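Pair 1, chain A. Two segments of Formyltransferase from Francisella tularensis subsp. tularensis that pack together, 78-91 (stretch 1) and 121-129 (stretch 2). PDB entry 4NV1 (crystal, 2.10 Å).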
# COMPACT_ATOMS: atom_id res chain seq x y z
N GLN A 78 22.35 7.98 -20.57
CA GLN A 78 23.14 9.12 -21.09
C GLN A 78 22.60 9.76 -22.37
O GLN A 78 22.01 9.06 -23.19
CB GLN A 78 24.58 8.70 -21.44
CG GLN A 78 25.15 7.55 -20.62
CD GLN A 78 26.57 7.15 -20.98
OE1 GLN A 78 27.46 7.99 -21.19
NE2 GLN A 78 26.79 5.85 -21.06
N LEU A 79 22.90 11.04 -22.55
CA LEU A 79 22.56 11.78 -23.76
C LEU A 79 23.70 11.84 -24.78
O LEU A 79 24.88 12.00 -24.43
CB LEU A 79 22.23 13.21 -23.40
CG LEU A 79 21.20 13.29 -22.26
CD1 LEU A 79 21.30 14.64 -21.56
CD2 LEU A 79 19.80 12.97 -22.78
N PHE A 80 23.29 11.75 -26.04
CA PHE A 80 24.18 11.57 -27.16
C PHE A 80 24.68 12.96 -27.49
O PHE A 80 23.91 13.92 -27.46
CB PHE A 80 23.43 11.01 -28.39
CG PHE A 80 23.11 9.53 -28.38
CD1 PHE A 80 22.99 8.77 -27.24
CD2 PHE A 80 22.83 8.92 -29.58
CE1 PHE A 80 22.66 7.42 -27.29
CE2 PHE A 80 22.47 7.60 -29.66
CZ PHE A 80 22.40 6.84 -28.51
N PRO A 81 25.98 13.10 -27.80
CA PRO A 81 26.54 14.38 -28.24
C PRO A 81 25.92 14.95 -29.50
O PRO A 81 25.40 14.21 -30.31
CB PRO A 81 28.01 14.04 -28.51
CG PRO A 81 28.29 12.94 -27.55
CD PRO A 81 27.01 12.19 -27.28
N ALA A 82 26.00 16.26 -29.70
CA ALA A 82 25.29 16.88 -30.80
C ALA A 82 25.79 16.38 -32.14
O ALA A 82 25.01 16.11 -33.02
CB ALA A 82 25.38 18.40 -30.73
N LYS A 83 27.10 16.22 -32.29
CA LYS A 83 27.66 16.01 -33.61
C LYS A 83 27.50 14.54 -33.96
O LYS A 83 27.42 14.16 -35.14
CB LYS A 83 29.15 16.38 -33.60
CG LYS A 83 29.48 17.45 -32.57
CD LYS A 83 30.63 18.34 -33.01
CE LYS A 83 30.45 19.76 -32.50
NZ LYS A 83 31.54 20.63 -33.03
N LEU A 84 27.43 13.68 -32.93
CA LEU A 84 27.04 12.29 -33.22
C LEU A 84 25.64 12.27 -33.87
O LEU A 84 25.44 11.79 -34.95
CB LEU A 84 27.02 11.50 -31.94
CG LEU A 84 26.65 10.04 -32.22
CD1 LEU A 84 27.54 9.22 -33.14
CD2 LEU A 84 26.50 9.35 -30.89
N VAL A 85 24.71 12.92 -33.20
CA VAL A 85 23.29 13.00 -33.56
C VAL A 85 23.12 13.74 -34.87
O VAL A 85 22.25 13.37 -35.67
CB VAL A 85 22.56 13.71 -32.40
CG1 VAL A 85 21.26 14.35 -32.82
CG2 VAL A 85 22.34 12.75 -31.25
N ASN A 86 23.94 14.76 -35.12
CA ASN A 86 23.91 15.49 -36.40
C ASN A 86 24.61 14.76 -37.53
O ASN A 86 24.39 15.09 -38.69
CB ASN A 86 24.60 16.83 -36.26
CG ASN A 86 23.83 17.78 -35.38
OD1 ASN A 86 22.61 17.67 -35.23
ND2 ASN A 86 24.56 18.71 -34.77
N SER A 87 25.41 13.74 -37.22
CA SER A 87 26.17 13.06 -38.27
C SER A 87 25.77 11.61 -38.59
O SER A 87 26.10 11.08 -39.65
CB SER A 87 27.66 13.09 -37.88
OG SER A 87 27.97 14.31 -37.21
N VAL A 88 25.09 10.94 -37.67
CA VAL A 88 24.64 9.58 -37.85
C VAL A 88 23.17 9.67 -37.51
O VAL A 88 22.78 10.35 -36.55
CB VAL A 88 25.32 8.67 -36.78
CG1 VAL A 88 24.86 7.25 -36.92
CG2 VAL A 88 26.84 8.75 -36.86
N LEU A 89 22.34 8.92 -38.20
CA LEU A 89 20.97 8.75 -37.76
C LEU A 89 20.85 8.02 -36.42
O LEU A 89 21.18 6.84 -36.29
CB LEU A 89 20.23 7.97 -38.86
CG LEU A 89 18.78 7.61 -38.68
CD1 LEU A 89 18.02 8.88 -38.35
CD2 LEU A 89 18.28 6.97 -39.97
N CYS A 90 20.31 8.72 -35.44
CA CYS A 90 20.16 8.23 -34.07
C CYS A 90 18.65 8.33 -33.76
O CYS A 90 17.98 9.33 -34.02
CB CYS A 90 20.95 9.13 -33.12
SG CYS A 90 22.71 9.03 -33.51
N ILE A 91 18.12 7.23 -33.28
CA ILE A 91 16.70 7.12 -33.00
C ILE A 91 16.53 6.69 -31.54
O ILE A 91 17.23 5.83 -31.02
CB ILE A 91 16.08 6.19 -34.01
CG1 ILE A 91 16.16 6.89 -35.41
CG2 ILE A 91 14.73 5.67 -33.55
CD1 ILE A 91 15.81 5.96 -36.54
N ILE A 121 8.85 6.63 -30.67
CA ILE A 121 10.12 6.48 -31.38
C ILE A 121 10.31 7.64 -32.30
O ILE A 121 9.43 7.98 -33.11
CB ILE A 121 10.14 5.20 -32.21
CG1 ILE A 121 9.81 4.01 -31.35
CG2 ILE A 121 11.50 5.07 -32.90
CD1 ILE A 121 9.50 2.74 -32.09
N HIS A 122 11.43 8.29 -32.13
CA HIS A 122 11.65 9.53 -32.82
C HIS A 122 13.11 9.69 -33.13
O HIS A 122 13.99 9.14 -32.44
CB HIS A 122 11.14 10.72 -32.00
CG HIS A 122 11.93 10.98 -30.76
ND1 HIS A 122 11.68 10.33 -29.56
CD2 HIS A 122 12.96 11.82 -30.52
CE1 HIS A 122 12.54 10.75 -28.65
NE2 HIS A 122 13.34 11.63 -29.22
N VAL A 123 13.38 10.42 -34.20
CA VAL A 123 14.74 10.73 -34.58
C VAL A 123 15.37 11.73 -33.64
O VAL A 123 14.84 12.78 -33.43
CB VAL A 123 14.79 11.25 -36.03
CG1 VAL A 123 16.24 11.55 -36.47
CG2 VAL A 123 14.15 10.23 -36.98
N MET A 124 16.59 11.47 -33.18
CA MET A 124 17.18 12.38 -32.19
C MET A 124 17.72 13.60 -32.89
O MET A 124 18.16 13.56 -34.06
CB MET A 124 18.27 11.68 -31.37
CG MET A 124 17.78 10.41 -30.73
SD MET A 124 19.02 9.32 -29.98
CE MET A 124 19.90 10.49 -28.97
N ASP A 125 17.62 14.69 -32.13
CA ASP A 125 17.96 16.07 -32.42
C ASP A 125 18.87 16.58 -31.29
O ASP A 125 19.15 15.85 -30.32
CB ASP A 125 16.69 16.92 -32.28
CG ASP A 125 16.21 17.45 -33.58
OD1 ASP A 125 17.06 17.75 -34.45
OD2 ASP A 125 14.97 17.61 -33.70
N GLU A 126 19.29 17.83 -31.38
CA GLU A 126 19.96 18.50 -30.25
C GLU A 126 19.17 18.65 -28.93
O GLU A 126 19.75 18.63 -27.84
CB GLU A 126 20.52 19.82 -30.73
CG GLU A 126 21.44 19.60 -31.93
CD GLU A 126 22.59 20.59 -32.03
OE1 GLU A 126 23.02 20.84 -33.17
OE2 GLU A 126 23.05 21.12 -30.98
N GLU A 127 17.84 18.73 -29.00
CA GLU A 127 17.02 18.82 -27.80
C GLU A 127 16.43 17.50 -27.34
O GLU A 127 16.20 16.60 -28.15
CB GLU A 127 15.90 19.85 -28.01
CG GLU A 127 16.35 21.30 -28.19
CD GLU A 127 15.41 22.31 -27.53
OE1 GLU A 127 14.58 21.89 -26.70
OE2 GLU A 127 15.50 23.52 -27.83
N ILE A 128 16.18 17.41 -26.04
CA ILE A 128 15.60 16.24 -25.35
C ILE A 128 14.16 15.86 -25.76
O ILE A 128 13.20 16.64 -25.62
CB ILE A 128 15.66 16.40 -23.78
CG1 ILE A 128 17.11 16.43 -23.24
CG2 ILE A 128 14.84 15.33 -23.04
CD1 ILE A 128 17.28 15.94 -21.81
N ASP A 129 13.98 14.60 -26.15
CA ASP A 129 12.64 14.14 -26.54
C ASP A 129 12.03 15.20 -27.49
O ASP A 129 10.97 15.71 -27.18
CB ASP A 129 11.75 13.91 -25.27
CG ASP A 129 12.37 12.96 -24.21
OD1 ASP A 129 13.12 12.02 -24.62
OD2 ASP A 129 12.12 13.13 -22.97
O HOH W 1 20.59 14.28 -28.29
O HOH W 2 19.91 11.85 -35.72

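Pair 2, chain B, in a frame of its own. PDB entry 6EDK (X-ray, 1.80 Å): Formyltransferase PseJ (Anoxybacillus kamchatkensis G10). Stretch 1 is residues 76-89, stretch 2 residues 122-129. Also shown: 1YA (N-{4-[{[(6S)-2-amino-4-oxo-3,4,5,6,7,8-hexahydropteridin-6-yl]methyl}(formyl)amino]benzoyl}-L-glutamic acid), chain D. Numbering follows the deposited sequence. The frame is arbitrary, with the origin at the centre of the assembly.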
# COMPACT_ATOMS: atom_id res chain seq x y z
N TYR B 76 -7.53 -7.04 -5.25
CA TYR B 76 -7.26 -7.82 -6.44
C TYR B 76 -6.05 -7.33 -7.20
O TYR B 76 -5.65 -6.14 -7.13
CB TYR B 76 -8.51 -7.81 -7.37
CG TYR B 76 -9.77 -8.20 -6.62
CD1 TYR B 76 -10.06 -9.54 -6.37
CD2 TYR B 76 -10.65 -7.23 -6.11
CE1 TYR B 76 -11.20 -9.90 -5.67
CE2 TYR B 76 -11.79 -7.59 -5.41
CZ TYR B 76 -12.06 -8.94 -5.20
OH TYR B 76 -13.18 -9.31 -4.50
N ILE B 77 -5.47 -8.26 -7.94
CA ILE B 77 -4.41 -7.94 -8.89
C ILE B 77 -5.01 -7.15 -10.04
O ILE B 77 -6.05 -7.52 -10.58
CB ILE B 77 -3.74 -9.23 -9.36
CG1 ILE B 77 -3.26 -10.01 -8.13
CG2 ILE B 77 -2.60 -8.93 -10.33
CD1 ILE B 77 -2.91 -11.45 -8.37
N ILE B 78 -4.39 -6.04 -10.37
CA ILE B 78 -4.84 -5.18 -11.46
C ILE B 78 -4.26 -5.69 -12.77
O ILE B 78 -3.04 -5.87 -12.91
CB ILE B 78 -4.45 -3.71 -11.21
CG1 ILE B 78 -5.19 -3.19 -9.96
CG2 ILE B 78 -4.81 -2.84 -12.40
CD1 ILE B 78 -4.63 -1.88 -9.46
N HIS B 79 -5.15 -5.90 -13.74
CA HIS B 79 -4.77 -6.56 -15.00
C HIS B 79 -3.70 -5.76 -15.74
O HIS B 79 -3.73 -4.53 -15.73
CB HIS B 79 -6.03 -6.69 -15.86
CG HIS B 79 -5.83 -7.53 -17.08
ND1 HIS B 79 -5.22 -7.05 -18.22
CD2 HIS B 79 -6.15 -8.82 -17.32
CE1 HIS B 79 -5.19 -8.02 -19.12
NE2 HIS B 79 -5.74 -9.10 -18.60
N PRO B 80 -2.75 -6.44 -16.41
CA PRO B 80 -1.61 -5.72 -17.02
C PRO B 80 -1.99 -4.71 -18.09
O PRO B 80 -1.29 -3.69 -18.28
CB PRO B 80 -0.76 -6.85 -17.62
CG PRO B 80 -1.18 -8.07 -16.90
CD PRO B 80 -2.61 -7.90 -16.51
N ASP B 81 -3.11 -4.94 -18.78
CA ASP B 81 -3.55 -3.95 -19.76
C ASP B 81 -4.01 -2.68 -19.07
O ASP B 81 -3.78 -1.56 -19.55
CB ASP B 81 -4.65 -4.55 -20.64
CG ASP B 81 -4.13 -5.70 -21.53
OD1 ASP B 81 -2.90 -5.77 -21.79
OD2 ASP B 81 -4.94 -6.54 -21.95
N ILE B 82 -4.64 -2.83 -17.90
CA ILE B 82 -4.97 -1.64 -17.10
C ILE B 82 -3.69 -0.94 -16.64
O ILE B 82 -3.56 0.30 -16.73
CB ILE B 82 -5.86 -2.05 -15.93
CG1 ILE B 82 -7.19 -2.67 -16.40
CG2 ILE B 82 -6.23 -0.86 -15.09
CD1 ILE B 82 -8.06 -3.19 -15.24
N VAL B 83 -2.72 -1.74 -16.16
CA VAL B 83 -1.42 -1.21 -15.73
C VAL B 83 -0.78 -0.40 -16.84
O VAL B 83 -0.35 0.74 -16.62
CB VAL B 83 -0.52 -2.36 -15.27
CG1 VAL B 83 0.92 -1.88 -15.09
CG2 VAL B 83 -1.06 -2.96 -14.00
N GLU B 84 -0.74 -0.97 -18.08
CA GLU B 84 -0.11 -0.24 -19.17
C GLU B 84 -0.89 1.01 -19.51
O GLU B 84 -0.32 2.08 -19.70
CB GLU B 84 0.02 -1.13 -20.41
CG GLU B 84 0.89 -0.51 -21.51
CD GLU B 84 2.37 -0.40 -21.10
OE1 GLU B 84 2.80 -1.15 -20.19
OE2 GLU B 84 3.10 0.43 -21.69
N ARG B 85 -2.23 0.92 -19.55
CA ARG B 85 -3.02 2.10 -19.88
C ARG B 85 -2.79 3.21 -18.89
O ARG B 85 -2.84 4.39 -19.24
CB ARG B 85 -4.50 1.71 -19.90
CG ARG B 85 -5.46 2.89 -20.04
CD ARG B 85 -6.91 2.35 -20.21
NE ARG B 85 -7.88 3.43 -20.12
CZ ARG B 85 -9.19 3.23 -19.94
NH1 ARG B 85 -9.68 2.01 -19.78
NH2 ARG B 85 -10.00 4.27 -19.87
N PHE B 86 -2.54 2.87 -17.63
CA PHE B 86 -2.38 3.90 -16.61
C PHE B 86 -0.93 4.06 -16.15
O PHE B 86 -0.70 4.57 -15.06
CB PHE B 86 -3.31 3.59 -15.42
CG PHE B 86 -4.77 3.88 -15.73
CD1 PHE B 86 -5.26 5.15 -15.60
CD2 PHE B 86 -5.61 2.86 -16.19
CE1 PHE B 86 -6.60 5.42 -15.92
CE2 PHE B 86 -6.91 3.11 -16.50
CZ PHE B 86 -7.41 4.40 -16.38
N LYS B 87 0.04 3.69 -16.98
CA LYS B 87 1.45 3.96 -16.68
C LYS B 87 1.62 5.38 -16.16
O LYS B 87 1.12 6.34 -16.75
CB LYS B 87 2.35 3.78 -17.90
CG LYS B 87 2.76 2.32 -18.16
CD LYS B 87 3.37 1.64 -16.90
CE LYS B 87 4.37 0.53 -17.28
NZ LYS B 87 4.52 -0.53 -16.24
N GLN B 88 2.32 5.48 -15.03
CA GLN B 88 2.65 6.75 -14.37
C GLN B 88 1.39 7.51 -13.92
O GLN B 88 1.44 8.69 -13.56
CB GLN B 88 3.57 7.62 -15.23
CG GLN B 88 4.96 6.92 -15.57
CD GLN B 88 5.87 6.70 -14.33
OE1 GLN B 88 6.05 5.57 -13.83
NE2 GLN B 88 6.47 7.79 -13.84
N ARG B 89 0.26 6.81 -13.85
CA ARG B 89 -0.97 7.40 -13.39
C ARG B 89 -1.68 6.51 -12.39
O ARG B 89 -2.86 6.74 -12.12
CB ARG B 89 -1.91 7.70 -14.58
CG ARG B 89 -1.37 8.68 -15.61
CD ARG B 89 -2.47 9.06 -16.68
NE ARG B 89 -2.84 7.92 -17.53
CZ ARG B 89 -4.05 7.75 -18.08
NH1 ARG B 89 -5.02 8.63 -17.85
NH2 ARG B 89 -4.30 6.68 -18.84
N HIS B 122 4.10 3.52 -4.15
CA HIS B 122 4.83 3.09 -5.32
C HIS B 122 3.87 3.14 -6.54
O HIS B 122 2.65 3.09 -6.38
CB HIS B 122 5.41 1.70 -5.16
CG HIS B 122 4.42 0.61 -4.94
ND1 HIS B 122 3.94 -0.17 -5.98
CD2 HIS B 122 3.80 0.16 -3.82
CE1 HIS B 122 3.08 -1.05 -5.49
NE2 HIS B 122 3.01 -0.89 -4.18
N TYR B 123 4.45 3.23 -7.72
CA TYR B 123 3.66 3.04 -8.96
C TYR B 123 3.28 1.59 -9.10
O TYR B 123 4.05 0.69 -8.78
CB TYR B 123 4.48 3.50 -10.17
CG TYR B 123 4.57 4.97 -10.30
CD1 TYR B 123 3.45 5.73 -10.61
CD2 TYR B 123 5.77 5.66 -10.15
CE1 TYR B 123 3.53 7.07 -10.73
CE2 TYR B 123 5.83 7.01 -10.27
CZ TYR B 123 4.72 7.72 -10.59
OH TYR B 123 4.77 9.10 -10.72
N ILE B 124 2.08 1.36 -9.63
CA ILE B 124 1.60 0.01 -9.87
C ILE B 124 2.16 -0.48 -11.19
O ILE B 124 1.98 0.17 -12.24
CB ILE B 124 0.06 -0.03 -9.91
CG1 ILE B 124 -0.50 0.32 -8.53
CG2 ILE B 124 -0.43 -1.38 -10.38
CD1 ILE B 124 -1.94 0.75 -8.58
N ASP B 125 2.80 -1.62 -11.16
CA ASP B 125 3.22 -2.30 -12.39
C ASP B 125 2.57 -3.66 -12.37
O ASP B 125 1.69 -3.92 -11.55
CB ASP B 125 4.74 -2.27 -12.51
CG ASP B 125 5.44 -3.31 -11.70
OD1 ASP B 125 4.77 -4.09 -11.03
OD2 ASP B 125 6.71 -3.34 -11.74
N SER B 126 2.95 -4.52 -13.34
CA SER B 126 2.18 -5.74 -13.56
C SER B 126 2.39 -6.75 -12.46
O SER B 126 1.52 -7.56 -12.19
CB SER B 126 2.56 -6.37 -14.91
OG SER B 126 3.96 -6.21 -15.12
N GLY B 127 3.53 -6.69 -11.76
CA GLY B 127 3.73 -7.55 -10.62
C GLY B 127 3.13 -6.99 -9.34
O GLY B 127 2.72 -5.83 -9.29
N LEU B 128 3.11 -7.83 -8.29
CA LEU B 128 2.54 -7.45 -7.00
C LEU B 128 3.57 -6.69 -6.17
O LEU B 128 4.55 -7.27 -5.69
CB LEU B 128 2.09 -8.68 -6.22
CG LEU B 128 1.13 -9.62 -6.94
CD1 LEU B 128 0.63 -10.69 -5.97
CD2 LEU B 128 -0.02 -8.81 -7.55
N ASP B 129 3.31 -5.39 -5.95
CA ASP B 129 4.11 -4.52 -5.07
C ASP B 129 5.53 -4.37 -5.56
O ASP B 129 6.40 -4.04 -4.80
CB ASP B 129 4.10 -5.03 -3.62
CG ASP B 129 2.69 -5.11 -3.04
OD1 ASP B 129 1.86 -4.22 -3.38
OD2 ASP B 129 2.39 -6.06 -2.27
N1 1YA D . -2.15 -5.06 -8.79
C2 1YA D . -0.88 -4.97 -9.54
NA2 1YA D . -0.81 -5.40 -10.93
N3 1YA D . 0.39 -4.39 -8.95
C4 1YA D . 0.42 -3.95 -7.55
O4 1YA D . 1.48 -3.52 -7.12
C4A 1YA D . -0.86 -4.06 -6.79
N5 1YA D . -0.89 -3.59 -5.50
C6 1YA D . -2.07 -4.16 -4.66
C7 1YA D . -3.28 -4.17 -5.28
N8 1YA D . -3.32 -4.68 -6.76
C8A 1YA D . -2.17 -4.59 -7.43
C9 1YA D . -1.61 -5.59 -4.29
N10 1YA D . -2.54 -6.27 -3.37
C11 1YA D . -3.38 -10.37 -4.03
C12 1YA D . -4.43 -9.47 -4.06
C13 1YA D . -4.16 -8.12 -3.86
C14 1YA D . -2.86 -7.71 -3.62
C15 1YA D . -1.82 -8.62 -3.58
C16 1YA D . -2.08 -9.96 -3.79
C17 1YA D . -3.63 -11.89 -4.23
N 1YA D . -2.94 -12.75 -3.24
CA 1YA D . -3.03 -14.23 -3.22
CB 1YA D . -2.31 -14.82 -4.45
CG 1YA D . -1.29 -13.85 -5.08
CD 1YA D . -0.32 -14.56 -6.04
OE1 1YA D . 0.70 -13.95 -6.47
OE2 1YA D . -0.54 -15.75 -6.39
CT 1YA D . -2.41 -14.75 -1.89
O2 1YA D . -1.88 -13.96 -1.05
O1 1YA D . -2.44 -15.97 -1.62
C18 1YA D . -3.11 -5.63 -2.19
O5 1YA D . -2.86 -4.50 -1.95
O 1YA D . -4.33 -12.29 -5.09
O HOH W 3 -0.69 -7.36 -13.67
O HOH W 4 0.24 1.60 -13.94
O HOH W 5 4.12 1.02 -13.57
O HOH W 6 4.79 -3.40 -15.77
O HOH W 7 3.14 10.43 -12.19

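Superposing N, CA and C of 14 central residues brings pair 2 onto pair 1 with an RMSD of 0.6 Å. In both, an extended segment leads into a short helix (82-87 in pair 1, 80-85 in pair 2) that packs against a segment leaving the end of a strand. The match runs from Gln A78 = Tyr B76 to Val A88 = Phe B86, and from His A122 = His B122 to Asp A129 = Asp B129.

Val A85 = Val B83 is the same residue in both pairs, points toward the second stretch in both, and has its CA atoms 0.7 Å apart, with chi1 in the t well. CG1 of Val A85 lies 3.4 Å from O of Met A124; CG1 of Val B83 lies 3.7 Å from O of Ile B124. The closest approaches of the valine are to backbone atoms, and CG2 also meets a side chain at 4.0 Å in each pair: Val A85 CG2 meets Met A124 CE, and Val B83 CG2 meets Ile B124 CG2.

Next to it, Phe A80 = Ile B78 meets Met A124 = Ile B124. In pair 1 the aromatic ring offers a face: Met A124 CE sits 3.7 Å from the Phe A80 ring centroid, 28° off the normal, and Met A124 SD is 4.2 Å from it, also over the face. In pair 2 two branched aliphatics meet at their tips, Ile B78 CD1 to Ile B124 CD1 at 3.9 Å. The side-chain centres of Met A124 and Ile B124 differ by only 0.7 Å, so similar space is filled by different shapes.

Leu A79 = Ile B77 points toward the second stretch in both. Leu A79 CD2 reaches Ile A128 CD1 at 4.0 Å, whereas Ile B77 CG1 comes to 3.5 Å from CD2 of Leu B128. The beta-branched residue has changed sides.

At Ala A82 = Pro B80, CB of Ala A82 is 3.6 Å from OE2 of Glu A126, and CB of Pro B80 4.3 Å from CB of Ser B126. The longer glutamate also accepts a hydrogen bond from the helix, Asn A86 ND2 to Glu A126 OE1 at 3.1 Å with an angle of 170°. Pair 2 has no direct hydrogen bond across its stretches.

Water positions partly repeat. Water 2 lies 2.8 Å from Val A85 O and 3.0 Å from Met A124 O; water 4 lies 2.9 Å from Val B83 O and 2.8 Å from Ile B124 O, so a water sits between the same two carbonyls in each pair. Pair 2 also holds a ligand between the stretches: Ile B78 N donates to 1YA N1 (2.9 Å), while 1YA N3 donates to Asp B125 O (2.9 Å).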